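Local coordinates for protein deoxyhypusine synthase, putative (Entamoeba histolytica, PDB 7L9R) that probably acts as a deoxyhypusine synthase, the NAD-dependent transferase that moves the aminobutyl group of spermidine onto a lysine of the translation factor eIF5A, at residues N62-W67 against F289-N294; T88-F93 against T263-L268; Y117-A122 against G270-H275. One frame throughout, in Å; residues are numbered along the deposited sequence.

Contact 1: residues N62-W67 against F289-N294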
loop_
_atom_site.group_PDB
_atom_site.type_symbol
_atom_site.label_atom_id
_atom_site.label_comp_id
_atom_site.label_asym_id
_atom_site.label_seq_id
_atom_site.Cartn_x
_atom_site.Cartn_y
_atom_site.Cartn_z
ATOM N N ASN B 62 23.929 -12.273 -12.194
ATOM C CA ASN B 62 25.178 -12.692 -12.829
ATOM C C ASN B 62 25.832 -13.843 -12.080
ATOM O O ASN B 62 26.485 -14.694 -12.698
ATOM C CB ASN B 62 26.144 -11.513 -12.936
ATOM C CG ASN B 62 25.781 -10.563 -14.052
ATOM O OD1 ASN B 62 25.291 -10.978 -15.102
ATOM N ND2 ASN B 62 25.996 -9.277 -13.822
ATOM N N LYS B 63 25.669 -13.895 -10.755
ATOM C CA LYS B 63 26.175 -15.039 -10.004
ATOM C C LYS B 63 25.432 -16.321 -10.373
ATOM O O LYS B 63 26.037 -17.398 -10.418
ATOM C CB LYS B 63 26.081 -14.767 -8.503
ATOM C CG LYS B 63 27.042 -13.701 -8.002
ATOM C CD LYS B 63 26.997 -13.596 -6.487
ATOM C CE LYS B 63 27.820 -12.422 -5.984
ATOM N NZ LYS B 63 27.996 -12.472 -4.504
ATOM N N MET B 64 24.123 -16.230 -10.638
ATOM C CA MET B 64 23.393 -17.403 -11.115
ATOM C C MET B 64 23.994 -17.917 -12.416
ATOM O O MET B 64 24.214 -19.121 -12.581
ATOM C CB MET B 64 21.909 -17.083 -11.329
ATOM C CG MET B 64 21.137 -16.562 -10.136
ATOM S SD MET B 64 19.418 -16.236 -10.623
ATOM C CE MET B 64 18.785 -15.374 -9.188
ATOM N N LEU B 65 24.260 -17.006 -13.353
ATOM C CA LEU B 65 24.708 -17.402 -14.683
ATOM C C LEU B 65 26.127 -17.959 -14.671
ATOM O O LEU B 65 26.436 -18.863 -15.455
ATOM C CB LEU B 65 24.614 -16.208 -15.635
ATOM C CG LEU B 65 23.207 -15.633 -15.826
ATOM C CD1 LEU B 65 23.249 -14.289 -16.528
ATOM C CD2 LEU B 65 22.334 -16.607 -16.599
ATOM N N THR B 66 26.995 -17.452 -13.793
ATOM C CA THR B 66 28.408 -17.823 -13.791
ATOM C C THR B 66 28.769 -18.868 -12.745
ATOM O O THR B 66 29.938 -19.263 -12.673
ATOM C CB THR B 66 29.287 -16.586 -13.569
ATOM O OG1 THR B 66 29.038 -16.049 -12.264
ATOM C CG2 THR B 66 28.994 -15.524 -14.610
ATOM N N TRP B 67 27.818 -19.313 -11.925
ATOM C CA TRP B 67 28.152 -20.223 -10.836
ATOM C C TRP B 67 28.750 -21.524 -11.366
ATOM O O TRP B 67 28.263 -22.103 -12.341
ATOM C CB TRP B 67 26.918 -20.536 -9.990
ATOM C CG TRP B 67 27.230 -21.453 -8.837
ATOM C CD1 TRP B 67 27.573 -21.082 -7.572
ATOM C CD2 TRP B 67 27.257 -22.890 -8.853
ATOM N NE1 TRP B 67 27.799 -22.191 -6.795
ATOM C CE2 TRP B 67 27.612 -23.314 -7.557
ATOM C CE3 TRP B 67 27.007 -23.855 -9.834
ATOM C CZ2 TRP B 67 27.725 -24.661 -7.215
ATOM C CZ3 TRP B 67 27.120 -25.193 -9.491
ATOM C CH2 TRP B 67 27.477 -25.583 -8.194
ATOM N N PHE B 289 20.170 -18.358 -4.773
ATOM C CA PHE B 289 20.133 -16.990 -5.268
ATOM C C PHE B 289 18.685 -16.614 -5.554
ATOM O O PHE B 289 17.941 -17.396 -6.155
ATOM C CB PHE B 289 20.971 -16.823 -6.546
ATOM C CG PHE B 289 22.403 -17.259 -6.405
ATOM C CD1 PHE B 289 23.318 -16.475 -5.718
ATOM C CD2 PHE B 289 22.842 -18.442 -6.983
ATOM C CE1 PHE B 289 24.643 -16.871 -5.594
ATOM C CE2 PHE B 289 24.166 -18.842 -6.867
ATOM C CZ PHE B 289 25.067 -18.057 -6.168
ATOM N N ALA B 290 18.285 -15.414 -5.140
ATOM C CA ALA B 290 16.901 -15.006 -5.333
ATOM C C ALA B 290 16.827 -13.507 -5.577
ATOM O O ALA B 290 17.491 -12.722 -4.896
ATOM C CB ALA B 290 16.024 -15.391 -4.134
ATOM N N VAL B 291 16.023 -13.128 -6.566
ATOM C CA VAL B 291 15.736 -11.734 -6.877
ATOM C C VAL B 291 14.225 -11.587 -6.954
ATOM O O VAL B 291 13.570 -12.292 -7.734
ATOM C CB VAL B 291 16.398 -11.290 -8.193
ATOM C CG1 VAL B 291 15.925 -9.892 -8.601
ATOM C CG2 VAL B 291 17.910 -11.324 -8.047
ATOM N N TYR B 292 13.670 -10.687 -6.146
ATOM C CA TYR B 292 12.239 -10.421 -6.128
ATOM C C TYR B 292 12.031 -8.965 -6.515
ATOM O O TYR B 292 12.652 -8.073 -5.929
ATOM C CB TYR B 292 11.627 -10.702 -4.744
ATOM C CG TYR B 292 11.976 -12.056 -4.160
ATOM C CD1 TYR B 292 11.327 -13.211 -4.580
ATOM C CD2 TYR B 292 12.944 -12.178 -3.171
ATOM C CE1 TYR B 292 11.647 -14.454 -4.041
ATOM C CE2 TYR B 292 13.266 -13.415 -2.620
ATOM C CZ TYR B 292 12.614 -14.549 -3.059
ATOM O OH TYR B 292 12.935 -15.781 -2.516
ATOM N N ILE B 293 11.171 -8.724 -7.504
ATOM C CA ILE B 293 10.901 -7.379 -8.005
ATOM C C ILE B 293 9.395 -7.189 -8.075
ATOM O O ILE B 293 8.719 -7.868 -8.858
ATOM C CB ILE B 293 11.526 -7.140 -9.391
ATOM C CG1 ILE B 293 13.017 -7.474 -9.390
ATOM C CG2 ILE B 293 11.293 -5.707 -9.845
ATOM C CD1 ILE B 293 13.658 -7.348 -10.747
ATOM N N ASN B 294 8.872 -6.253 -7.289
ATOM C CA ASN B 294 7.468 -5.877 -7.410
ATOM C C ASN B 294 7.240 -4.539 -6.722
ATOM O O ASN B 294 8.095 -4.030 -5.995
ATOM C CB ASN B 294 6.542 -6.953 -6.831
ATOM C CG ASN B 294 6.918 -7.347 -5.423
ATOM O OD1 ASN B 294 6.684 -6.598 -4.475
ATOM N ND2 ASN B 294 7.492 -8.536 -5.273
#
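Lys-63, Met-64 and Trp-67 close round Phe-289 where the C-terminal end of helix 51-66 lies against strand 289-294, a helix-on-sheet contact of the Rossmann-like parallel alpha/beta fold. The axes of the two short segments approach to 9.2 Å, and their N-to-C directions make 143°, closer to antiparallel than parallel. Lys-63 gives only its aliphatic part: CB lies 3.9 Å from CE1 of Phe-289, while the extended chain carries NZ off to a salt bridge with Glu-322 on the next strand, 322-327. Met-64 fills the middle. Its CG, set anti to the carbonyl carbon (chi1 -58°), comes within 3.6 Å of Phe-289 CB. From there the extended chain runs back along Phe-289, with CE 3.7 Å from Phe-289 CB and 4.3 Å from CG2 of Val-291. The helix closes at Thr-66, whose N and OG1 both reach back to Asn-62 O, from opposite faces of its carbonyl plane. Trp-67, the first residue past the helix, sets its indole across the end of the phenylalanine side chain. No hydrogen bond joins the segments; Trp-67 CD1 meets the Phe-289 ring at its edge, near the ring plane, 4.1 Å from CE2.

Contact 2: residues T88-F93 against T263-L268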
loop_
_atom_site.group_PDB
_atom_site.type_symbol
_atom_site.label_atom_id
_atom_site.label_comp_id
_atom_site.label_asym_id
_atom_site.label_seq_id
_atom_site.Cartn_x
_atom_site.Cartn_y
_atom_site.Cartn_z
ATOM N N THR B 88 20.393 -23.956 -11.697
ATOM C CA THR B 88 19.092 -23.986 -12.353
ATOM C C THR B 88 18.379 -22.668 -12.072
ATOM O O THR B 88 18.418 -22.167 -10.945
ATOM C CB THR B 88 18.256 -25.170 -11.857
ATOM O OG1 THR B 88 18.947 -26.400 -12.113
ATOM C CG2 THR B 88 16.917 -25.209 -12.571
ATOM N N ILE B 89 17.772 -22.079 -13.098
ATOM C CA ILE B 89 17.214 -20.734 -13.004
ATOM C C ILE B 89 15.718 -20.779 -13.287
ATOM O O ILE B 89 15.294 -21.238 -14.354
ATOM C CB ILE B 89 17.927 -19.757 -13.954
ATOM C CG1 ILE B 89 19.427 -19.732 -13.639
ATOM C CG2 ILE B 89 17.315 -18.371 -13.848
ATOM C CD1 ILE B 89 20.207 -18.720 -14.432
ATOM N N TYR B 90 14.934 -20.254 -12.346
ATOM C CA TYR B 90 13.480 -20.211 -12.413
ATOM C C TYR B 90 13.046 -18.770 -12.625
ATOM O O TYR B 90 13.476 -17.877 -11.887
ATOM C CB TYR B 90 12.856 -20.750 -11.118
ATOM C CG TYR B 90 13.174 -22.198 -10.841
ATOM C CD1 TYR B 90 14.396 -22.571 -10.297
ATOM C CD2 TYR B 90 12.250 -23.196 -11.128
ATOM C CE1 TYR B 90 14.693 -23.903 -10.056
ATOM C CE2 TYR B 90 12.537 -24.530 -10.888
ATOM C CZ TYR B 90 13.759 -24.876 -10.351
ATOM O OH TYR B 90 14.045 -26.200 -10.112
ATOM N N LEU B 91 12.192 -18.542 -13.618
ATOM C CA LEU B 91 11.685 -17.206 -13.905
ATOM C C LEU B 91 10.184 -17.187 -13.666
ATOM O O LEU B 91 9.437 -17.920 -14.323
ATOM C CB LEU B 91 12.009 -16.784 -15.338
ATOM C CG LEU B 91 11.425 -15.438 -15.764
ATOM C CD1 LEU B 91 11.921 -14.315 -14.861
ATOM C CD2 LEU B 91 11.762 -15.157 -17.219
ATOM N N GLY B 92 9.746 -16.350 -12.732
ATOM C CA GLY B 92 8.333 -16.172 -12.436
ATOM C C GLY B 92 7.902 -14.765 -12.804
ATOM O O GLY B 92 8.626 -13.801 -12.547
ATOM N N PHE B 93 6.726 -14.654 -13.418
ATOM C CA PHE B 93 6.181 -13.349 -13.756
ATOM C C PHE B 93 4.667 -13.444 -13.835
ATOM O O PHE B 93 4.097 -14.526 -14.013
ATOM C CB PHE B 93 6.767 -12.793 -15.065
ATOM C CG PHE B 93 6.638 -13.713 -16.252
ATOM C CD1 PHE B 93 5.429 -13.833 -16.932
ATOM C CD2 PHE B 93 7.735 -14.418 -16.722
ATOM C CE1 PHE B 93 5.313 -14.665 -18.036
ATOM C CE2 PHE B 93 7.625 -15.251 -17.825
ATOM C CZ PHE B 93 6.413 -15.375 -18.484
ATOM N N THR B 263 20.304 -23.482 -7.228
ATOM C CA THR B 263 19.033 -22.874 -7.608
ATOM C C THR B 263 19.121 -21.355 -7.650
ATOM O O THR B 263 19.693 -20.728 -6.752
ATOM C CB THR B 263 17.914 -23.261 -6.634
ATOM O OG1 THR B 263 18.208 -22.731 -5.334
ATOM C CG2 THR B 263 17.760 -24.761 -6.545
ATOM N N GLY B 264 18.535 -20.773 -8.684
ATOM C CA GLY B 264 18.333 -19.333 -8.740
ATOM C C GLY B 264 16.892 -19.020 -9.071
ATOM O O GLY B 264 16.272 -19.694 -9.892
ATOM N N VAL B 265 16.368 -17.973 -8.440
ATOM C CA VAL B 265 14.956 -17.632 -8.560
ATOM C C VAL B 265 14.829 -16.144 -8.843
ATOM O O VAL B 265 15.433 -15.318 -8.149
ATOM C CB VAL B 265 14.174 -18.022 -7.292
ATOM C CG1 VAL B 265 12.792 -17.451 -7.330
ATOM C CG2 VAL B 265 14.092 -19.527 -7.188
ATOM N N ILE B 266 14.045 -15.810 -9.865
ATOM C CA ILE B 266 13.742 -14.434 -10.247
ATOM C C ILE B 266 12.231 -14.337 -10.367
ATOM O O ILE B 266 11.625 -15.039 -11.188
ATOM C CB ILE B 266 14.412 -14.038 -11.575
ATOM C CG1 ILE B 266 15.915 -14.301 -11.518
ATOM C CG2 ILE B 266 14.137 -12.563 -11.904
ATOM C CD1 ILE B 266 16.595 -14.196 -12.869
ATOM N N ILE B 267 11.619 -13.483 -9.551
ATOM C CA ILE B 267 10.166 -13.374 -9.499
ATOM C C ILE B 267 9.784 -11.919 -9.715
ATOM O O ILE B 267 10.199 -11.039 -8.951
ATOM C CB ILE B 267 9.597 -13.892 -8.169
ATOM C CG1 ILE B 267 10.000 -15.353 -7.962
ATOM C CG2 ILE B 267 8.077 -13.778 -8.165
ATOM C CD1 ILE B 267 9.601 -15.904 -6.617
ATOM N N LEU B 268 8.976 -11.670 -10.733
ATOM C CA LEU B 268 8.516 -10.331 -11.056
ATOM C C LEU B 268 7.027 -10.265 -10.753
ATOM O O LEU B 268 6.243 -11.033 -11.322
ATOM C CB LEU B 268 8.790 -10.010 -12.525
ATOM C CG LEU B 268 10.139 -10.492 -13.060
ATOM C CD1 LEU B 268 10.240 -10.256 -14.561
ATOM C CD2 LEU B 268 11.282 -9.797 -12.348
#
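Thr-88 O receives the N-H of Gly-264 at 2.7 Å and opens a ladder of five backbone hydrogen bonds between two parallel strands. Gly-264 O then accepts from Tyr-90 N, Tyr-90 O from Ile-266 N, Ile-266 O from Gly-92 N and Gly-92 O from Leu-268 N. The straightest is Gly-92 N to Ile-266 O, 2.8 Å with 174° at the hydrogen. CA-H...O contacts fill in between, among them Ile-89 CA to Gly-264 O at 3.4 Å.

On one face of the sheet Leu-91, with CG anti to its N (chi1 176°), brings CD1 close to the neighbouring strand. That methyl lies 4.1 Å from CG2 of Ile-266 and also reaches CD1 of Leu-268; Ile-89 CG2 meets Ile-266 CD1 nearer the start of the strands. Helix 51-66 covers Ile-89 and Ile-266, and Phe-106 of helix 102-111 lies on Leu-91 and Leu-268. The other face carries Tyr-90, whose ring presents its edge to Gly-264 O, with CD1 3.5 Å from that oxygen, while CB packs 4.3 Å from Val-265 CG2. Its hydroxyl is hydrogen-bonded to Ser-256 of helix 247-258, so helices pack on both faces. In strand order 3-2-1-4-5-6 this pair joins strands 1 and 4, the central pairing at which the two halves of a Rossmann-like parallel sheet meet.

Contact 3: residues Y117-A122 against G270-H275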
loop_
_atom_site.group_PDB
_atom_site.type_symbol
_atom_site.label_atom_id
_atom_site.label_comp_id
_atom_site.label_asym_id
_atom_site.label_seq_id
_atom_site.Cartn_x
_atom_site.Cartn_y
_atom_site.Cartn_z
ATOM N N TYR B 117 13.118 -22.862 -16.204
ATOM C CA TYR B 117 11.718 -23.078 -15.883
ATOM C C TYR B 117 11.044 -21.729 -15.735
ATOM O O TYR B 117 11.667 -20.753 -15.310
ATOM C CB TYR B 117 11.526 -23.868 -14.580
ATOM C CG TYR B 117 12.073 -25.272 -14.599
ATOM C CD1 TYR B 117 11.329 -26.317 -15.131
ATOM C CD2 TYR B 117 13.321 -25.563 -14.058
ATOM C CE1 TYR B 117 11.813 -27.607 -15.141
ATOM C CE2 TYR B 117 13.821 -26.859 -14.064
ATOM C CZ TYR B 117 13.059 -27.877 -14.609
ATOM O OH TYR B 117 13.527 -29.174 -14.622
ATOM N N ILE B 118 9.759 -21.693 -16.059
ATOM C CA ILE B 118 8.937 -20.506 -15.879
ATOM C C ILE B 118 7.736 -20.873 -15.018
ATOM O O ILE B 118 7.177 -21.968 -15.147
ATOM C CB ILE B 118 8.488 -19.918 -17.230
ATOM C CG1 ILE B 118 9.673 -19.267 -17.943
ATOM C CG2 ILE B 118 7.367 -18.911 -17.042
ATOM C CD1 ILE B 118 9.309 -18.679 -19.282
ATOM N N VAL B 119 7.374 -19.978 -14.108
ATOM C CA VAL B 119 6.118 -20.055 -13.374
ATOM C C VAL B 119 5.357 -18.776 -13.666
ATOM O O VAL B 119 5.933 -17.683 -13.607
ATOM C CB VAL B 119 6.340 -20.231 -11.862
ATOM C CG1 VAL B 119 5.004 -20.375 -11.153
ATOM C CG2 VAL B 119 7.218 -21.442 -11.585
ATOM N N THR B 120 4.088 -18.899 -14.037
ATOM C CA THR B 120 3.310 -17.705 -14.326
ATOM C C THR B 120 1.865 -17.921 -13.881
ATOM O O THR B 120 1.522 -18.946 -13.284
ATOM C CB THR B 120 3.427 -17.313 -15.806
ATOM O OG1 THR B 120 2.814 -16.033 -16.003
ATOM C CG2 THR B 120 2.771 -18.347 -16.707
ATOM N N THR B 121 1.017 -16.940 -14.170
ATOM C CA THR B 121 -0.323 -16.868 -13.607
ATOM C C THR B 121 -1.372 -16.883 -14.714
ATOM O O THR B 121 -1.057 -16.826 -15.908
ATOM C CB THR B 121 -0.491 -15.599 -12.767
ATOM O OG1 THR B 121 -0.335 -14.456 -13.617
ATOM C CG2 THR B 121 0.570 -15.548 -11.674
ATOM N N ALA B 122 -2.636 -16.946 -14.283
ATOM C CA ALA B 122 -3.769 -17.040 -15.197
ATOM C C ALA B 122 -3.802 -15.860 -16.167
ATOM O O ALA B 122 -3.690 -14.703 -15.760
ATOM C CB ALA B 122 -5.074 -17.100 -14.402
ATOM N N GLY B 270 3.701 -9.786 -7.744
ATOM C CA GLY B 270 3.211 -10.456 -6.545
ATOM C C GLY B 270 2.170 -11.504 -6.889
ATOM O O GLY B 270 1.312 -11.284 -7.750
ATOM N N GLY B 271 2.246 -12.642 -6.206
ATOM C CA GLY B 271 1.277 -13.706 -6.368
ATOM C C GLY B 271 1.662 -14.808 -7.333
ATOM O O GLY B 271 0.789 -15.602 -7.711
ATOM N N VAL B 272 2.936 -14.906 -7.720
ATOM C CA VAL B 272 3.361 -15.859 -8.741
ATOM C C VAL B 272 3.612 -17.224 -8.110
ATOM O O VAL B 272 2.764 -18.121 -8.184
ATOM C CB VAL B 272 4.622 -15.360 -9.472
ATOM C CG1 VAL B 272 4.972 -16.289 -10.623
ATOM C CG2 VAL B 272 4.418 -13.951 -9.970
ATOM N N MET B 273 4.778 -17.390 -7.487
ATOM C CA MET B 273 5.188 -18.655 -6.892
ATOM C C MET B 273 5.702 -18.401 -5.481
ATOM O O MET B 273 6.036 -17.270 -5.113
ATOM C CB MET B 273 6.255 -19.374 -7.738
ATOM C CG MET B 273 7.613 -18.687 -7.795
ATOM S SD MET B 273 8.805 -19.510 -8.888
ATOM C CE MET B 273 9.439 -20.821 -7.841
ATOM N N LYS B 274 5.800 -19.475 -4.699
ATOM C CA LYS B 274 6.220 -19.358 -3.311
ATOM C C LYS B 274 7.737 -19.212 -3.252
ATOM O O LYS B 274 8.467 -19.954 -3.917
ATOM C CB LYS B 274 5.763 -20.578 -2.509
ATOM N N HIS B 275 8.201 -18.234 -2.465
ATOM C CA HIS B 275 9.631 -17.939 -2.371
ATOM C C HIS B 275 10.421 -19.129 -1.841
ATOM O O HIS B 275 11.550 -19.383 -2.280
ATOM C CB HIS B 275 9.861 -16.717 -1.473
ATOM C CG HIS B 275 9.297 -15.438 -2.014
ATOM N ND1 HIS B 275 8.428 -15.393 -3.084
ATOM C CD2 HIS B 275 9.486 -14.152 -1.629
ATOM C CE1 HIS B 275 8.105 -14.136 -3.333
ATOM N NE2 HIS B 275 8.734 -13.363 -2.466
#
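Chi1 of -177° in Val-119 and -174° in Val-272 sets CG1 anti to the backbone N in both valines, and these two methyls meet at 4.1 Å as the side chains cross at a slant. Met-273 reaches the same valine by a different route: chi1 of 68° places its CG between the backbone N and the carbonyl carbon, and the chain bends again at its far end. The methionine side chain lies across Val-119, with SD 3.7 Å from Val-119 CG2, while Met-273 CB lies 3.8 Å from Val-119 CG1. Both branches of this one valine are engaged: CG1 meets Met-273 CB and Val-272 CG1, and CG2 meets the sulfur.

Val-272 CG1 also presses on the strand backbone, 3.4 Å from Val-119 O. Farther along, Thr-121 touches the loop with its methyl: CG2 is 4.0 Å from Gly-271 O and 4.1 Å from Val-272 CA. Its OG1 is hydrogen-bonded to Ser-95 N, so the threonine divides its methyl and its hydroxyl between two parts of the chain. Gly-271, with a positive phi, makes the bend that leads into Val-272.

The contact brings the loop that follows strand 262-268 over the C-terminal end of strand 117-120, with strand 87-93 lying between these strands in the sheet. Val-272 and Met-273 both touch Ile-267 as well, and Ile-253 of helix 247-258 packs on Val-119. In Rossmann-like folds, loops at this end of the sheet commonly line the ligand cleft. No hydrogen bond or salt bridge crosses between the two segments, so the loop is held against the strand here by van der Waals contact, through methyl groups and one thioether sulfur.

The three contacts share one parallel sheet but use it differently. Contact 2 is the most central, its centre about 7 Å from that of the chain, and the one of the three whose segments are joined by hydrogen bonds. Contact 1, also buried, lies on the neighbouring strand: 289-294 pairs with 263-268, Val-291 N meeting Val-265 O at 2.8 Å, but its own two segments meet through side chains packed on a face of the sheet. Contact 3 is only partly buried and joins a loop to strand 117-120, which flanks 88-93 on the side away from 263-268. Contacts 1 and 3 both rest on apolar side chains, an aromatic ring dominating the first and valine and methionine the second.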